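Nicotinate-nucleotide pyrophosphorylase (Pyrococcus furiosus, PDB 2I14) probably makes nicotinate mononucleotide from nicotinate and phosphoribosyl pyrophosphate, coupled to ATP hydrolysis, in the biosynthesis of NAD. Local coordinates at residues V48-L53 with F88-P93. Sequence-based numbering, arbitrary orientation.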
loop_
_atom_site.group_PDB
_atom_site.type_symbol
_atom_site.label_atom_id
_atom_site.label_comp_id
_atom_site.label_asym_id
_atom_site.label_seq_id
_atom_site.Cartn_x
_atom_site.Cartn_y
_atom_site.Cartn_z
ATOM N N VAL A 48 3.108 -33.037 -20.601
ATOM C CA VAL A 48 3.815 -31.768 -20.560
ATOM C C VAL A 48 2.778 -30.694 -20.243
ATOM O O VAL A 48 1.824 -30.492 -21.003
ATOM C CB VAL A 48 4.501 -31.456 -21.882
ATOM C CG1 VAL A 48 5.051 -30.056 -21.842
ATOM C CG2 VAL A 48 5.637 -32.424 -22.107
ATOM N N THR A 49 2.948 -30.034 -19.100
ATOM C CA THR A 49 2.023 -28.974 -18.663
ATOM C C THR A 49 2.748 -27.893 -17.855
ATOM O O THR A 49 3.969 -27.875 -17.760
ATOM C CB THR A 49 0.933 -29.530 -17.729
ATOM O OG1 THR A 49 1.566 -29.987 -16.530
ATOM C CG2 THR A 49 0.195 -30.705 -18.362
ATOM N N THR A 50 1.973 -26.982 -17.292
ATOM C CA THR A 50 2.507 -25.933 -16.425
ATOM C C THR A 50 1.427 -25.782 -15.400
ATOM O O THR A 50 0.246 -25.982 -15.701
ATOM C CB THR A 50 2.655 -24.527 -17.074
ATOM O OG1 THR A 50 1.385 -24.070 -17.546
ATOM C CG2 THR A 50 3.605 -24.561 -18.206
ATOM N N THR A 51 1.829 -25.421 -14.192
ATOM C CA THR A 51 0.869 -25.232 -13.115
ATOM C C THR A 51 0.554 -23.754 -13.049
ATOM O O THR A 51 -0.306 -23.323 -12.290
ATOM C CB THR A 51 1.447 -25.688 -11.766
ATOM O OG1 THR A 51 2.702 -25.036 -11.550
ATOM C CG2 THR A 51 1.648 -27.199 -11.753
ATOM N N SER A 52 1.258 -22.985 -13.871
ATOM C CA SER A 52 1.059 -21.546 -13.920
ATOM C C SER A 52 1.672 -20.974 -15.182
ATOM O O SER A 52 2.495 -21.606 -15.830
ATOM C CB SER A 52 1.758 -20.897 -12.737
ATOM O OG SER A 52 3.164 -21.029 -12.911
ATOM N N LEU A 53 1.274 -19.760 -15.511
ATOM C CA LEU A 53 1.813 -19.056 -16.661
ATOM C C LEU A 53 2.479 -17.829 -16.060
ATOM O O LEU A 53 2.153 -17.411 -14.960
ATOM C CB LEU A 53 0.684 -18.636 -17.614
ATOM C CG LEU A 53 -0.004 -19.806 -18.322
ATOM C CD1 LEU A 53 -1.369 -19.376 -18.823
ATOM C CD2 LEU A 53 0.891 -20.305 -19.449
ATOM N N PHE A 88 -3.574 -22.197 -24.821
ATOM C CA PHE A 88 -3.694 -23.230 -23.792
ATOM C C PHE A 88 -3.762 -22.664 -22.374
ATOM O O PHE A 88 -3.683 -21.454 -22.150
ATOM C CB PHE A 88 -2.525 -24.210 -23.870
ATOM C CG PHE A 88 -1.255 -23.659 -23.313
ATOM C CD1 PHE A 88 -0.516 -22.738 -24.028
ATOM C CD2 PHE A 88 -0.824 -24.026 -22.049
ATOM C CE1 PHE A 88 0.628 -22.197 -23.492
ATOM C CE2 PHE A 88 0.319 -23.489 -21.510
ATOM C CZ PHE A 88 1.046 -22.576 -22.230
ATOM N N HIS A 89 -3.881 -23.566 -21.409
ATOM C CA HIS A 89 -3.983 -23.172 -20.015
ATOM C C HIS A 89 -3.216 -24.097 -19.093
ATOM O O HIS A 89 -2.675 -25.122 -19.509
ATOM C CB HIS A 89 -5.453 -23.160 -19.593
ATOM C CG HIS A 89 -6.352 -22.458 -20.562
ATOM N ND1 HIS A 89 -6.313 -21.096 -20.758
ATOM C CD2 HIS A 89 -7.307 -22.931 -21.397
ATOM C CE1 HIS A 89 -7.210 -20.758 -21.668
ATOM N NE2 HIS A 89 -7.826 -21.854 -22.072
ATOM N N PRO A 90 -3.145 -23.728 -17.813
ATOM C CA PRO A 90 -2.426 -24.578 -16.862
ATOM C C PRO A 90 -3.152 -25.908 -16.696
ATOM O O PRO A 90 -4.356 -25.992 -16.895
ATOM C CB PRO A 90 -2.447 -23.745 -15.589
ATOM C CG PRO A 90 -2.427 -22.336 -16.115
ATOM C CD PRO A 90 -3.426 -22.401 -17.232
ATOM N N TYR A 91 -2.408 -26.943 -16.345
ATOM C CA TYR A 91 -2.959 -28.282 -16.126
ATOM C C TYR A 91 -3.448 -29.006 -17.362
ATOM O O TYR A 91 -3.842 -30.163 -17.292
ATOM C CB TYR A 91 -4.059 -28.240 -15.060
ATOM C CG TYR A 91 -3.508 -27.795 -13.726
ATOM C CD1 TYR A 91 -3.287 -26.440 -13.455
ATOM C CD2 TYR A 91 -3.112 -28.730 -12.777
ATOM C CE1 TYR A 91 -2.674 -26.027 -12.271
ATOM C CE2 TYR A 91 -2.496 -28.335 -11.585
ATOM C CZ TYR A 91 -2.274 -26.980 -11.338
ATOM O OH TYR A 91 -1.620 -26.590 -10.188
ATOM N N GLU A 92 -3.398 -28.326 -18.498
ATOM C CA GLU A 92 -3.792 -28.938 -19.754
ATOM C C GLU A 92 -2.542 -29.408 -20.501
ATOM O O GLU A 92 -1.675 -28.597 -20.853
ATOM C CB GLU A 92 -4.527 -27.936 -20.637
ATOM C CG GLU A 92 -5.743 -27.329 -20.017
ATOM C CD GLU A 92 -6.308 -26.223 -20.880
ATOM O OE1 GLU A 92 -5.607 -25.821 -21.846
ATOM O OE2 GLU A 92 -7.441 -25.755 -20.585
ATOM N N PRO A 93 -2.425 -30.723 -20.738
ATOM C CA PRO A 93 -1.263 -31.250 -21.457
ATOM C C PRO A 93 -1.204 -30.667 -22.866
ATOM O O PRO A 93 -2.162 -30.737 -23.622
ATOM C CB PRO A 93 -1.516 -32.756 -21.466
ATOM C CG PRO A 93 -3.008 -32.850 -21.400
ATOM C CD PRO A 93 -3.346 -31.809 -20.370
#
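Leu53 straddles two partners: its CD2 lies 3.6 Å from CZ of Phe88, while CD1 packs 4.0 Å from CD of Pro90. The branched leucine suits this place because each methyl can serve a separate apolar surface. Its CG stands anti to the carbonyl carbon (chi1 -68°), which brings that atom within 4.1 Å of Pro90 CG. Phe88 also presents its edge to Thr50 OG1, which makes a weak hydrogen bond to Ser52 O, and its ring meets Phe306 beyond. Leu53, Phe88 and Thr50 are all buried, and this is the tightly packed part. Farther along, CG2 of Thr49 rests 3.5 Å from Pro93 CA. Pro93 CA also makes a CA-H...O contact with Val48 O, at 3.2 Å.

Between these parts, Tyr91 N donates a hydrogen bond to Thr50 O (2.9 Å, 160° at the hydrogen). The type II turn from His89 to Glu92 has Pro90 second, fitting with its phi of -66°, and Tyr91 third, at a positive phi unusual for a residue with a side chain.

The outer side is looser. Tyr91's side chain starts away from Thr51 but returns beside it, OH 3.6 Å from Thr51 CB and also near CG2; Lys252 of the second subunit packs on the tyrosine. An alanine in place of Tyr91 would probably leave Thr51 CB and CG2, and that lysine, without their aromatic neighbour.

Beside the Val48-Val94 backbone pairing of antiparallel strands 43-49 and 95-98, the loop leaving the first strand packs against the type II beta turn in the loop leading into the second, at the margin of the sheet in the quinolinate phosphoribosyltransferase N-terminal domain family.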